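Local coordinates for protein nucleoporin NUP170 (Chaetomium thermophilum, PDB 5HAX) that probably acts as a scaffold nucleoporin of the nuclear pore complex, with a beta-propeller joined to a helical domain, at residues Tyr520-Thr525 with Leu584-Asp589; Ala528-Ala533 with Ala558-Tyr563; Gln15-Asp20 with Tyr594-Val599; Asp492-Ala497 with Arg514-Gln519. All coordinates share one frame; numbering follows the deposited sequence.

Contact 1. Residues Tyr520-Thr525 with Leu584-Asp589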
loop_
_atom_site.group_PDB
_atom_site.type_symbol
_atom_site.label_atom_id
_atom_site.label_comp_id
_atom_site.label_asym_id
_atom_site.label_seq_id
_atom_site.Cartn_x
_atom_site.Cartn_y
_atom_site.Cartn_z
ATOM N N TYR A 520 11.167 16.390 10.399
ATOM C CA TYR A 520 10.273 16.637 9.276
ATOM C C TYR A 520 10.432 18.021 8.660
ATOM O O TYR A 520 9.909 18.254 7.565
ATOM C CB TYR A 520 8.815 16.462 9.723
ATOM C CG TYR A 520 8.422 15.032 10.024
ATOM C CD1 TYR A 520 7.805 14.247 9.061
ATOM C CD2 TYR A 520 8.664 14.469 11.271
ATOM C CE1 TYR A 520 7.441 12.940 9.327
ATOM C CE2 TYR A 520 8.303 13.162 11.546
ATOM C CZ TYR A 520 7.693 12.403 10.568
ATOM O OH TYR A 520 7.329 11.104 10.833
ATOM N N GLY A 521 11.131 18.934 9.323
ATOM C CA GLY A 521 11.162 20.318 8.901
ATOM C C GLY A 521 9.990 21.107 9.457
ATOM O O GLY A 521 8.982 20.559 9.905
ATOM N N ARG A 522 10.131 22.434 9.419
ATOM C CA ARG A 522 9.147 23.295 10.070
ATOM C C ARG A 522 7.811 23.275 9.337
ATOM O O ARG A 522 6.753 23.224 9.973
ATOM C CB ARG A 522 9.684 24.724 10.173
ATOM C CG ARG A 522 8.856 25.628 11.085
ATOM C CD ARG A 522 9.521 26.984 11.307
ATOM N NE ARG A 522 10.847 26.862 11.910
ATOM C CZ ARG A 522 11.086 26.832 13.219
ATOM N NH1 ARG A 522 12.332 26.719 13.660
ATOM N NH2 ARG A 522 10.087 26.913 14.090
ATOM N N VAL A 523 7.830 23.310 8.001
ATOM C CA VAL A 523 6.582 23.389 7.243
ATOM C C VAL A 523 5.740 22.139 7.470
ATOM O O VAL A 523 4.540 22.222 7.757
ATOM C CB VAL A 523 6.873 23.609 5.747
ATOM C CG1 VAL A 523 5.589 23.504 4.923
ATOM C CG2 VAL A 523 7.532 24.968 5.526
ATOM N N GLU A 524 6.353 20.960 7.337
ATOM C CA GLU A 524 5.614 19.718 7.542
ATOM C C GLU A 524 5.072 19.626 8.963
ATOM O O GLU A 524 3.955 19.138 9.179
ATOM C CB GLU A 524 6.507 18.516 7.229
ATOM C CG GLU A 524 6.835 18.346 5.746
ATOM C CD GLU A 524 5.678 17.782 4.938
ATOM O OE1 GLU A 524 4.677 17.339 5.541
ATOM O OE2 GLU A 524 5.776 17.776 3.692
ATOM N N THR A 525 5.841 20.098 9.947
ATOM C CA THR A 525 5.392 20.037 11.334
ATOM C C THR A 525 4.202 20.960 11.565
ATOM O O THR A 525 3.216 20.570 12.202
ATOM C CB THR A 525 6.537 20.403 12.279
ATOM O OG1 THR A 525 7.667 19.560 12.022
ATOM C CG2 THR A 525 6.106 20.240 13.733
ATOM N N LEU A 584 7.559 34.031 2.395
ATOM C CA LEU A 584 6.390 33.912 3.251
ATOM C C LEU A 584 6.687 33.004 4.441
ATOM O O LEU A 584 7.632 32.210 4.436
ATOM C CB LEU A 584 5.201 33.374 2.454
ATOM C CG LEU A 584 4.779 34.246 1.268
ATOM C CD1 LEU A 584 3.744 33.533 0.417
ATOM C CD2 LEU A 584 4.239 35.584 1.749
ATOM N N SER A 585 5.862 33.132 5.476
ATOM C CA SER A 585 6.073 32.381 6.703
ATOM C C SER A 585 5.864 30.887 6.467
ATOM O O SER A 585 5.237 30.461 5.492
ATOM C CB SER A 585 5.125 32.861 7.801
ATOM O OG SER A 585 3.791 32.459 7.536
ATOM N N SER A 586 6.409 30.084 7.383
ATOM C CA SER A 586 6.139 28.653 7.370
ATOM C C SER A 586 4.676 28.360 7.661
ATOM O O SER A 586 4.173 27.305 7.262
ATOM C CB SER A 586 7.031 27.944 8.389
ATOM O OG SER A 586 8.399 28.128 8.072
ATOM N N ARG A 587 3.990 29.277 8.345
ATOM C CA ARG A 587 2.556 29.134 8.568
ATOM C C ARG A 587 1.791 29.174 7.251
ATOM O O ARG A 587 0.844 28.406 7.050
ATOM C CB ARG A 587 2.083 30.244 9.508
ATOM C CG ARG A 587 0.732 30.012 10.151
ATOM C CD ARG A 587 0.375 31.148 11.106
ATOM N NE ARG A 587 1.300 31.244 12.238
ATOM C CZ ARG A 587 2.374 32.028 12.281
ATOM N NH1 ARG A 587 3.142 32.036 13.363
ATOM N NH2 ARG A 587 2.694 32.803 11.252
ATOM N N HIS A 588 2.196 30.059 6.336
ATOM C CA HIS A 588 1.542 30.139 5.033
ATOM C C HIS A 588 1.802 28.886 4.207
ATOM O O HIS A 588 0.870 28.295 3.648
ATOM C CB HIS A 588 2.025 31.372 4.270
ATOM C CG HIS A 588 1.697 31.334 2.810
ATOM N ND1 HIS A 588 2.499 30.702 1.883
ATOM C CD2 HIS A 588 0.644 31.829 2.119
ATOM C CE1 HIS A 588 1.958 30.818 0.684
ATOM N NE2 HIS A 588 0.832 31.498 0.799
ATOM N N ASP A 589 3.071 28.485 4.092
ATOM C CA ASP A 589 3.403 27.295 3.316
ATOM C C ASP A 589 2.672 26.073 3.857
ATOM O O ASP A 589 2.240 25.207 3.088
ATOM C CB ASP A 589 4.916 27.068 3.332
ATOM C CG ASP A 589 5.694 28.268 2.815
ATOM O OD1 ASP A 589 5.172 28.991 1.940
ATOM O OD2 ASP A 589 6.829 28.490 3.287
#

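Contact 2. Residues Ala528-Ala533 with Ala558-Tyr563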
loop_
_atom_site.group_PDB
_atom_site.type_symbol
_atom_site.label_atom_id
_atom_site.label_comp_id
_atom_site.label_asym_id
_atom_site.label_seq_id
_atom_site.Cartn_x
_atom_site.Cartn_y
_atom_site.Cartn_z
ATOM N N ALA A 528 1.135 19.556 10.062
ATOM C CA ALA A 528 0.538 18.530 10.910
ATOM C C ALA A 528 -0.275 19.155 12.036
ATOM O O ALA A 528 -1.372 18.683 12.353
ATOM C CB ALA A 528 1.627 17.618 11.476
ATOM N N ALA A 529 0.249 20.218 12.653
ATOM C CA ALA A 529 -0.497 20.912 13.696
ATOM C C ALA A 529 -1.808 21.460 13.147
ATOM O O ALA A 529 -2.867 21.312 13.767
ATOM C CB ALA A 529 0.354 22.036 14.288
ATOM N N LEU A 530 -1.753 22.093 11.974
ATOM C CA LEU A 530 -2.969 22.586 11.338
ATOM C C LEU A 530 -3.964 21.454 11.116
ATOM O O LEU A 530 -5.157 21.592 11.409
ATOM C CB LEU A 530 -2.621 23.266 10.013
ATOM C CG LEU A 530 -3.800 23.728 9.153
ATOM C CD1 LEU A 530 -4.649 24.740 9.910
ATOM C CD2 LEU A 530 -3.299 24.309 7.842
ATOM N N ALA A 531 -3.482 20.315 10.612
ATOM C CA ALA A 531 -4.363 19.178 10.360
ATOM C C ALA A 531 -5.001 18.680 11.651
ATOM O O ALA A 531 -6.220 18.483 11.717
ATOM C CB ALA A 531 -3.583 18.057 9.676
ATOM N N VAL A 532 -4.189 18.467 12.691
ATOM C CA VAL A 532 -4.729 18.032 13.978
ATOM C C VAL A 532 -5.721 19.059 14.508
ATOM O O VAL A 532 -6.794 18.705 15.011
ATOM C CB VAL A 532 -3.589 17.782 14.984
ATOM C CG1 VAL A 532 -4.148 17.495 16.378
ATOM C CG2 VAL A 532 -2.709 16.630 14.519
ATOM N N ALA A 533 -5.378 20.346 14.409
ATOM C CA ALA A 533 -6.293 21.393 14.850
ATOM C C ALA A 533 -7.630 21.313 14.127
ATOM O O ALA A 533 -8.667 21.660 14.702
ATOM C CB ALA A 533 -5.660 22.766 14.634
ATOM N N ALA A 558 -2.374 26.025 19.271
ATOM C CA ALA A 558 -1.329 26.824 19.903
ATOM C C ALA A 558 0.008 26.640 19.198
ATOM O O ALA A 558 0.788 27.591 19.070
ATOM C CB ALA A 558 -1.213 26.458 21.381
ATOM N N ALA A 559 0.292 25.422 18.732
ATOM C CA ALA A 559 1.543 25.175 18.025
ATOM C C ALA A 559 1.539 25.840 16.655
ATOM O O ALA A 559 2.571 26.346 16.198
ATOM C CB ALA A 559 1.781 23.671 17.892
ATOM N N PHE A 560 0.385 25.845 15.986
ATOM C CA PHE A 560 0.276 26.479 14.676
ATOM C C PHE A 560 0.527 27.980 14.771
ATOM O O PHE A 560 1.165 28.570 13.890
ATOM C CB PHE A 560 -1.107 26.190 14.090
ATOM C CG PHE A 560 -1.318 26.735 12.705
ATOM C CD1 PHE A 560 -2.123 27.842 12.497
ATOM C CD2 PHE A 560 -0.728 26.128 11.609
ATOM C CE1 PHE A 560 -2.328 28.338 11.225
ATOM C CE2 PHE A 560 -0.930 26.622 10.334
ATOM C CZ PHE A 560 -1.730 27.729 10.142
ATOM N N ILE A 561 0.039 28.611 15.838
ATOM C CA ILE A 561 0.224 30.048 16.025
ATOM C C ILE A 561 1.647 30.357 16.474
ATOM O O ILE A 561 2.346 31.172 15.861
ATOM C CB ILE A 561 -0.810 30.576 17.039
ATOM C CG1 ILE A 561 -2.224 30.473 16.462
ATOM C CG2 ILE A 561 -0.500 32.020 17.436
ATOM C CD1 ILE A 561 -3.323 30.678 17.490
ATOM N N GLU A 562 2.097 29.705 17.548
ATOM C CA GLU A 562 3.318 30.126 18.232
ATOM C C GLU A 562 4.576 29.837 17.423
ATOM O O GLU A 562 5.551 30.593 17.517
ATOM C CB GLU A 562 3.409 29.437 19.594
ATOM C CG GLU A 562 2.381 29.920 20.606
ATOM C CD GLU A 562 2.712 31.289 21.168
ATOM O OE1 GLU A 562 1.808 32.150 21.215
ATOM O OE2 GLU A 562 3.877 31.503 21.568
ATOM N N TYR A 563 4.589 28.757 16.639
ATOM C CA TYR A 563 5.798 28.302 15.960
ATOM C C TYR A 563 5.686 28.398 14.442
ATOM O O TYR A 563 6.503 27.808 13.727
ATOM C CB TYR A 563 6.124 26.869 16.378
ATOM C CG TYR A 563 6.034 26.637 17.871
ATOM C CD1 TYR A 563 6.928 27.242 18.744
ATOM C CD2 TYR A 563 5.059 25.806 18.405
ATOM C CE1 TYR A 563 6.849 27.032 20.109
ATOM C CE2 TYR A 563 4.973 25.589 19.768
ATOM C CZ TYR A 563 5.869 26.204 20.614
ATOM O OH TYR A 563 5.784 25.988 21.972
#

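Contact 3. Residues Gln15-Asp20 with Tyr594-Val599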
loop_
_atom_site.group_PDB
_atom_site.type_symbol
_atom_site.label_atom_id
_atom_site.label_comp_id
_atom_site.label_asym_id
_atom_site.label_seq_id
_atom_site.Cartn_x
_atom_site.Cartn_y
_atom_site.Cartn_z
ATOM N N GLN A 15 2.549 24.456 -7.934
ATOM C CA GLN A 15 3.941 24.282 -7.540
ATOM C C GLN A 15 4.068 23.364 -6.333
ATOM O O GLN A 15 5.083 22.674 -6.184
ATOM C CB GLN A 15 4.569 25.645 -7.247
ATOM C CG GLN A 15 4.687 26.535 -8.478
ATOM C CD GLN A 15 4.828 28.005 -8.133
ATOM O OE1 GLN A 15 5.123 28.363 -6.992
ATOM N NE2 GLN A 15 4.608 28.867 -9.121
ATOM N N THR A 16 3.051 23.340 -5.467
ATOM C CA THR A 16 3.071 22.434 -4.323
ATOM C C THR A 16 2.842 20.994 -4.765
ATOM O O THR A 16 3.491 20.072 -4.255
ATOM C CB THR A 16 2.017 22.868 -3.304
ATOM O OG1 THR A 16 2.287 24.212 -2.879
ATOM C CG2 THR A 16 2.021 21.951 -2.090
ATOM N N LEU A 17 1.922 20.782 -5.710
ATOM C CA LEU A 17 1.714 19.449 -6.266
ATOM C C LEU A 17 3.010 18.890 -6.840
ATOM O O LEU A 17 3.361 17.728 -6.600
ATOM C CB LEU A 17 0.633 19.495 -7.347
ATOM C CG LEU A 17 -0.798 19.794 -6.894
ATOM C CD1 LEU A 17 -1.672 20.097 -8.102
ATOM C CD2 LEU A 17 -1.366 18.632 -6.099
ATOM N N GLN A 18 3.736 19.707 -7.609
ATOM C CA GLN A 18 4.990 19.257 -8.200
ATOM C C GLN A 18 6.037 18.960 -7.137
ATOM O O GLN A 18 6.868 18.063 -7.318
ATOM C CB GLN A 18 5.513 20.311 -9.177
ATOM C CG GLN A 18 4.757 20.358 -10.497
ATOM C CD GLN A 18 5.046 21.613 -11.304
ATOM O OE1 GLN A 18 5.597 22.587 -10.790
ATOM N NE2 GLN A 18 4.673 21.593 -12.578
ATOM N N LEU A 19 6.015 19.700 -6.027
ATOM C CA LEU A 19 6.971 19.452 -4.955
ATOM C C LEU A 19 6.720 18.100 -4.300
ATOM O O LEU A 19 7.667 17.355 -4.021
ATOM C CB LEU A 19 6.895 20.577 -3.924
ATOM C CG LEU A 19 8.085 20.717 -2.975
ATOM C CD1 LEU A 19 9.324 21.177 -3.730
ATOM C CD2 LEU A 19 7.755 21.683 -1.847
ATOM N N ASP A 20 5.452 17.764 -4.047
ATOM C CA ASP A 20 5.127 16.460 -3.479
ATOM C C ASP A 20 5.446 15.335 -4.453
ATOM O O ASP A 20 5.872 14.252 -4.039
ATOM C CB ASP A 20 3.648 16.406 -3.082
ATOM C CG ASP A 20 3.394 16.880 -1.656
ATOM O OD1 ASP A 20 4.340 16.902 -0.841
ATOM O OD2 ASP A 20 2.231 17.216 -1.342
ATOM N N TYR A 594 -1.235 21.823 3.215
ATOM C CA TYR A 594 -2.415 21.087 3.653
ATOM C C TYR A 594 -3.534 21.175 2.621
ATOM O O TYR A 594 -4.112 20.157 2.227
ATOM C CB TYR A 594 -2.883 21.621 5.007
ATOM C CG TYR A 594 -4.071 20.886 5.580
ATOM C CD1 TYR A 594 -4.088 19.501 5.643
ATOM C CD2 TYR A 594 -5.172 21.578 6.069
ATOM C CE1 TYR A 594 -5.171 18.822 6.168
ATOM C CE2 TYR A 594 -6.260 20.907 6.598
ATOM C CZ TYR A 594 -6.254 19.529 6.646
ATOM O OH TYR A 594 -7.332 18.853 7.170
ATOM N N LEU A 595 -3.853 22.393 2.171
ATOM C CA LEU A 595 -4.938 22.571 1.209
ATOM C C LEU A 595 -4.672 21.800 -0.078
ATOM O O LEU A 595 -5.576 21.150 -0.618
ATOM C CB LEU A 595 -5.133 24.056 0.904
ATOM C CG LEU A 595 -6.154 24.379 -0.193
ATOM C CD1 LEU A 595 -7.527 23.838 0.175
ATOM C CD2 LEU A 595 -6.209 25.877 -0.447
ATOM N N THR A 596 -3.442 21.874 -0.591
ATOM C CA THR A 596 -3.103 21.158 -1.816
ATOM C C THR A 596 -3.365 19.667 -1.665
ATOM O O THR A 596 -3.980 19.040 -2.535
ATOM C CB THR A 596 -1.638 21.405 -2.178
ATOM O OG1 THR A 596 -1.434 22.803 -2.422
ATOM C CG2 THR A 596 -1.241 20.608 -3.423
ATOM N N ARG A 597 -2.911 19.085 -0.555
ATOM C CA ARG A 597 -3.048 17.647 -0.358
ATOM C C ARG A 597 -4.508 17.239 -0.201
ATOM O O ARG A 597 -4.865 16.093 -0.494
ATOM C CB ARG A 597 -2.218 17.214 0.853
ATOM C CG ARG A 597 -0.717 17.297 0.600
ATOM C CD ARG A 597 0.105 17.124 1.871
ATOM N NE ARG A 597 1.534 17.010 1.576
ATOM C CZ ARG A 597 2.493 16.950 2.496
ATOM N NH1 ARG A 597 2.187 16.999 3.787
ATOM N NH2 ARG A 597 3.763 16.845 2.126
ATOM N N LEU A 598 -5.368 18.158 0.243
ATOM C CA LEU A 598 -6.791 17.846 0.342
ATOM C C LEU A 598 -7.446 17.714 -1.031
ATOM O O LEU A 598 -8.459 17.017 -1.162
ATOM C CB LEU A 598 -7.516 18.913 1.163
ATOM C CG LEU A 598 -7.227 18.987 2.663
ATOM C CD1 LEU A 598 -8.029 20.128 3.274
ATOM C CD2 LEU A 598 -7.536 17.676 3.374
ATOM N N VAL A 599 -6.896 18.366 -2.060
ATOM C CA VAL A 599 -7.507 18.394 -3.384
ATOM C C VAL A 599 -6.609 17.783 -4.457
ATOM O O VAL A 599 -6.890 17.933 -5.648
ATOM C CB VAL A 599 -7.910 19.830 -3.780
ATOM C CG1 VAL A 599 -8.872 20.417 -2.759
ATOM C CG2 VAL A 599 -6.681 20.717 -3.949
#

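Contact 4. Residues Asp492-Ala497 with Arg514-Gln519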
loop_
_atom_site.group_PDB
_atom_site.type_symbol
_atom_site.label_atom_id
_atom_site.label_comp_id
_atom_site.label_asym_id
_atom_site.label_seq_id
_atom_site.Cartn_x
_atom_site.Cartn_y
_atom_site.Cartn_z
ATOM N N ASP A 492 -0.934 11.288 13.144
ATOM C CA ASP A 492 -1.207 10.391 14.262
ATOM C C ASP A 492 -0.144 10.527 15.345
ATOM O O ASP A 492 -0.466 10.582 16.538
ATOM C CB ASP A 492 -1.283 8.944 13.774
ATOM C CG ASP A 492 -2.331 8.742 12.700
ATOM O OD1 ASP A 492 -3.481 9.194 12.890
ATOM O OD2 ASP A 492 -1.999 8.133 11.661
ATOM N N ILE A 493 1.129 10.576 14.945
ATOM C CA ILE A 493 2.215 10.745 15.908
ATOM C C ILE A 493 2.131 12.118 16.562
ATOM O O ILE A 493 2.262 12.255 17.784
ATOM C CB ILE A 493 3.574 10.541 15.213
ATOM C CG1 ILE A 493 3.696 9.108 14.685
ATOM C CG2 ILE A 493 4.725 10.868 16.167
ATOM C CD1 ILE A 493 4.857 8.908 13.733
ATOM N N PHE A 494 1.924 13.157 15.753
ATOM C CA PHE A 494 1.867 14.513 16.284
ATOM C C PHE A 494 0.728 14.664 17.285
ATOM O O PHE A 494 0.910 15.244 18.362
ATOM C CB PHE A 494 1.718 15.511 15.138
ATOM C CG PHE A 494 1.943 16.937 15.545
ATOM C CD1 PHE A 494 0.872 17.796 15.733
ATOM C CD2 PHE A 494 3.224 17.418 15.742
ATOM C CE1 PHE A 494 1.079 19.108 16.109
ATOM C CE2 PHE A 494 3.437 18.729 16.117
ATOM C CZ PHE A 494 2.363 19.575 16.301
ATOM N N ALA A 495 -0.452 14.134 16.953
ATOM C CA ALA A 495 -1.587 14.218 17.867
ATOM C C ALA A 495 -1.314 13.457 19.158
ATOM O O ALA A 495 -1.612 13.950 20.253
ATOM C CB ALA A 495 -2.842 13.677 17.185
ATOM N N LYS A 496 -0.752 12.252 19.051
ATOM C CA LYS A 496 -0.448 11.463 20.240
ATOM C C LYS A 496 0.579 12.169 21.116
ATOM O O LYS A 496 0.416 12.242 22.340
ATOM C CB LYS A 496 0.053 10.080 19.824
ATOM C CG LYS A 496 0.281 9.099 20.968
ATOM C CD LYS A 496 -0.973 8.304 21.298
ATOM C CE LYS A 496 -0.630 7.042 22.078
ATOM N NZ LYS A 496 -1.825 6.194 22.337
ATOM N N ALA A 497 1.640 12.700 20.505
ATOM C CA ALA A 497 2.668 13.407 21.265
ATOM C C ALA A 497 2.083 14.613 21.989
ATOM O O ALA A 497 2.356 14.835 23.174
ATOM C CB ALA A 497 3.802 13.835 20.335
ATOM N N ARG A 514 10.106 20.649 18.746
ATOM C CA ARG A 514 11.434 20.732 18.147
ATOM C C ARG A 514 11.905 19.371 17.647
ATOM O O ARG A 514 12.651 19.299 16.663
ATOM C CB ARG A 514 12.430 21.313 19.149
ATOM C CG ARG A 514 13.711 21.831 18.508
ATOM C CD ARG A 514 14.561 22.621 19.495
ATOM N NE ARG A 514 13.842 23.766 20.049
ATOM C CZ ARG A 514 14.415 24.760 20.719
ATOM N NH1 ARG A 514 15.727 24.768 20.916
ATOM N NH2 ARG A 514 13.675 25.756 21.189
ATOM N N LYS A 515 11.483 18.287 18.303
ATOM C CA LYS A 515 11.753 16.951 17.780
ATOM C C LYS A 515 11.192 16.801 16.372
ATOM O O LYS A 515 11.865 16.281 15.474
ATOM C CB LYS A 515 11.149 15.886 18.696
ATOM C CG LYS A 515 11.574 15.954 20.152
ATOM C CD LYS A 515 10.866 14.869 20.954
ATOM C CE LYS A 515 11.209 14.931 22.432
ATOM N NZ LYS A 515 10.476 13.891 23.209
ATOM N N PHE A 516 9.952 17.252 16.164
ATOM C CA PHE A 516 9.319 17.122 14.855
ATOM C C PHE A 516 10.014 17.989 13.813
ATOM O O PHE A 516 10.203 17.560 12.668
ATOM C CB PHE A 516 7.838 17.487 14.952
ATOM C CG PHE A 516 6.999 16.444 15.630
ATOM C CD1 PHE A 516 6.512 15.361 14.919
ATOM C CD2 PHE A 516 6.690 16.548 16.975
ATOM C CE1 PHE A 516 5.739 14.400 15.538
ATOM C CE2 PHE A 516 5.917 15.589 17.599
ATOM C CZ PHE A 516 5.442 14.514 16.879
ATOM N N ILE A 517 10.397 19.213 14.185
ATOM C CA ILE A 517 11.046 20.113 13.234
ATOM C C ILE A 517 12.383 19.540 12.787
ATOM O O ILE A 517 12.744 19.616 11.606
ATOM C CB ILE A 517 11.207 21.514 13.857
ATOM C CG1 ILE A 517 9.832 22.160 14.057
ATOM C CG2 ILE A 517 12.087 22.401 12.974
ATOM C CD1 ILE A 517 9.865 23.468 14.825
ATOM N N ASN A 518 13.141 18.960 13.718
ATOM C CA ASN A 518 14.449 18.413 13.379
ATOM C C ASN A 518 14.357 17.218 12.439
ATOM O O ASN A 518 15.317 16.950 11.709
ATOM C CB ASN A 518 15.200 18.017 14.650
ATOM C CG ASN A 518 15.650 19.218 15.463
ATOM O OD1 ASN A 518 15.690 20.343 14.964
ATOM N ND2 ASN A 518 16.000 18.981 16.721
ATOM N N GLN A 519 13.234 16.500 12.435
ATOM C CA GLN A 519 13.052 15.347 11.559
ATOM C C GLN A 519 12.300 15.694 10.280
ATOM O O GLN A 519 12.742 15.333 9.186
ATOM C CB GLN A 519 12.307 14.229 12.299
ATOM C CG GLN A 519 12.093 12.977 11.450
ATOM C CD GLN A 519 11.315 11.900 12.175
ATOM O OE1 GLN A 519 11.046 12.008 13.370
ATOM N NE2 GLN A 519 10.944 10.849 11.450
#

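Contact 1. Residues Tyr520-Thr525 with Leu584-Asp589
Arg-522 and Val-523 open the helix 522-533 and lean on Ser-586 and Asp-589 in the first turn of the helix 586-599. Arg-522 runs alongside Ser-586: beyond CB, its CG lies 3.9 Å from Ser-586 OG, and CD is closer, 3.6 Å from that OG. The chain then bends at chi3 (-59°) and turns the guanidinium away from Ser-586, toward Ile-517 and the backbone O of Tyr-563. Val-523 straddles CB of Asp-589: its CG1 and its CG2 each lie 4.0 Å from that atom. With a glycine here both methyls are gone, which would probably leave CB of Asp-589 without these two contacts and open a gap between the two helix starts. The polar groups pair within their own segments or elsewhere in the chain. Ser-585 is the N-cap, its OG accepting from His-588 N at 3.1 Å. His-588 ND1 donates to Asp-589 OD1, meeting it from above the carboxylate plane. Gly-521 O accepts from N and OG1 of Thr-525; the backbone angles of Gly-521, with positive phi, would press a CB against the preceding carbonyl O. No hydrogen bond or salt bridge joins the segments, so their direct contact is van der Waals alone.

Contact 2. Residues Ala528-Ala533 with Ala558-Tyr563
Leu-530 and Phe-560 both hold CG anti to the backbone N, with chi1 at 175° and -177°. With these torsions the two side chains lie side by side and point the same way. CB of Leu-530 sits 3.8 Å from CE2 of the Phe-560 ring. CD1 of Leu-530 goes further, over one face of that ring, 4.3 Å from the centroid. This is a CH-pi contact, near the ring normal but offset toward the rim. Next to it the surfaces are small. Ala-529 CB meets Ala-559 CB at 4.2 Å and Phe-560 CB at 4.4 Å. These short side chains let the backbones come close: the CA atoms of Ala-529 and Phe-560 are 5.7 Å apart, and the axes of the two short segments approach to 8.6 Å. The two short segments run roughly antiparallel, at 142°. All four touching residues are buried and the side-chain contacts are apolar, with no hydrogen bond across. The pair belongs to the core of the helical domain. Arg-587 of the helix 586-599 donates to the O atoms of Phe-560 and Ile-561, near the C-terminal end of the helix 549-562. Phe-494 of the helix 490-501 packs on Ala-529, while Leu-635 and Phe-638 of the helix 622-640 pack on Leu-530.

Contact 3. Residues Gln15-Asp20 with Tyr594-Val599
Asp-20 and Arg-597 form a two-pronged salt bridge. Arg-597 presents its guanidinium side-on: NE donates to Asp-20 OD2 at 3.0 Å, with an angle of 170° at the hydrogen. Arg-597 NH2 donates to Asp-20 OD1, also at 3.0 Å and nearly straight (174°). Both oxygens are met on their syn side, and the two planar groups lie only 17° apart. The extended chain of Arg-597, from CG to NE, carries the charge to this point. Arg-597 NH2 has a second acid partner, Glu-524 of the helix 522-533. Lys-415, from a short helix between two propeller strands, packs on both Asp-20 and Arg-597. The N-terminal helix 5-20 thus packs back across the much later helix 586-599 of the helical domain, beside the beta-propeller. The two threonines in the middle do not bond to each other. Thr-596 OG1 donates to the carbonyl of Ala-592, and Thr-16 OG1 to that of Val-12, each within its own helix. What they share is van der Waals contact: Thr-16 CB lies 3.6 Å from Thr-596 OG1. The other branch of Thr-596, CG2, presses on Leu-17 CD2 at 3.3 Å, tighter than usual for two carbons.

Contact 4. Residues Asp492-Ala497 with Arg514-Gln519
Phe-494 and Phe-516 make an aromatic, apolar contact between the neighbouring helices 490-501 and 506-520. These follow directly on the last propeller strand, 481-487. The two rings form a T-shaped (edge-to-face) pair. Phe-494 turns its edge to the face of Phe-516, with CD2 over the middle of that ring. The ring centroids are 4.9 Å apart and the planes meet at 71°. The tip of Phe-516 goes on to the other backbone: its CZ lies 3.6 Å from CA of Phe-494. Its rim is flanked by two smaller groups near the ring plane, Ile-493 CG2 at 3.7 Å from CE1 and Ala-497 CB at 3.9 Å from CE2. Chi1 of Phe-516, at -74°, puts CG opposite the carbonyl carbon and sends the ring across to the partner helix. The axes of the two short segments stand 11.8 Å apart, and this one ring spans much of that distance. Cutting the ring back to an alanine here would probably open a gap between the helices and leave the edge of Phe-494 without the face it meets. Trp-47, just ahead of the propeller strand 50-57, stacks with Phe-516. Thr-525 of the next helix touches both phenylalanines. The short segments are close to antiparallel (159°), and the two consecutive helices have a short connection, so they form an alpha-helical hairpin, an element of alpha-solenoid domains such as those of scaffold nucleoporins.

How the contacts relate
All four contacts lie in the helical part. In chain order the helices are 5-20, 490-501, 506-520, 522-533, 549-562 and 586-599. Contact 4 closes before contact 1 opens, contact 2 is nested inside contact 1, and contact 3 encloses them all. Contacts 1 and 2 share the helix 522-533, their centres 10 Å apart. Contacts 1 and 3 share the helix 586-599, with centres 13 Å apart. Leu-530 and Ala-531 of contact 2 pack on Tyr-594 of contact 3. The centres of contacts 2 and 4 are 11 Å apart. Contacts 3 and 4, with centres 21 Å apart, do not touch. Successive helices thus form one continuous body, and the N-terminal helix packs onto it.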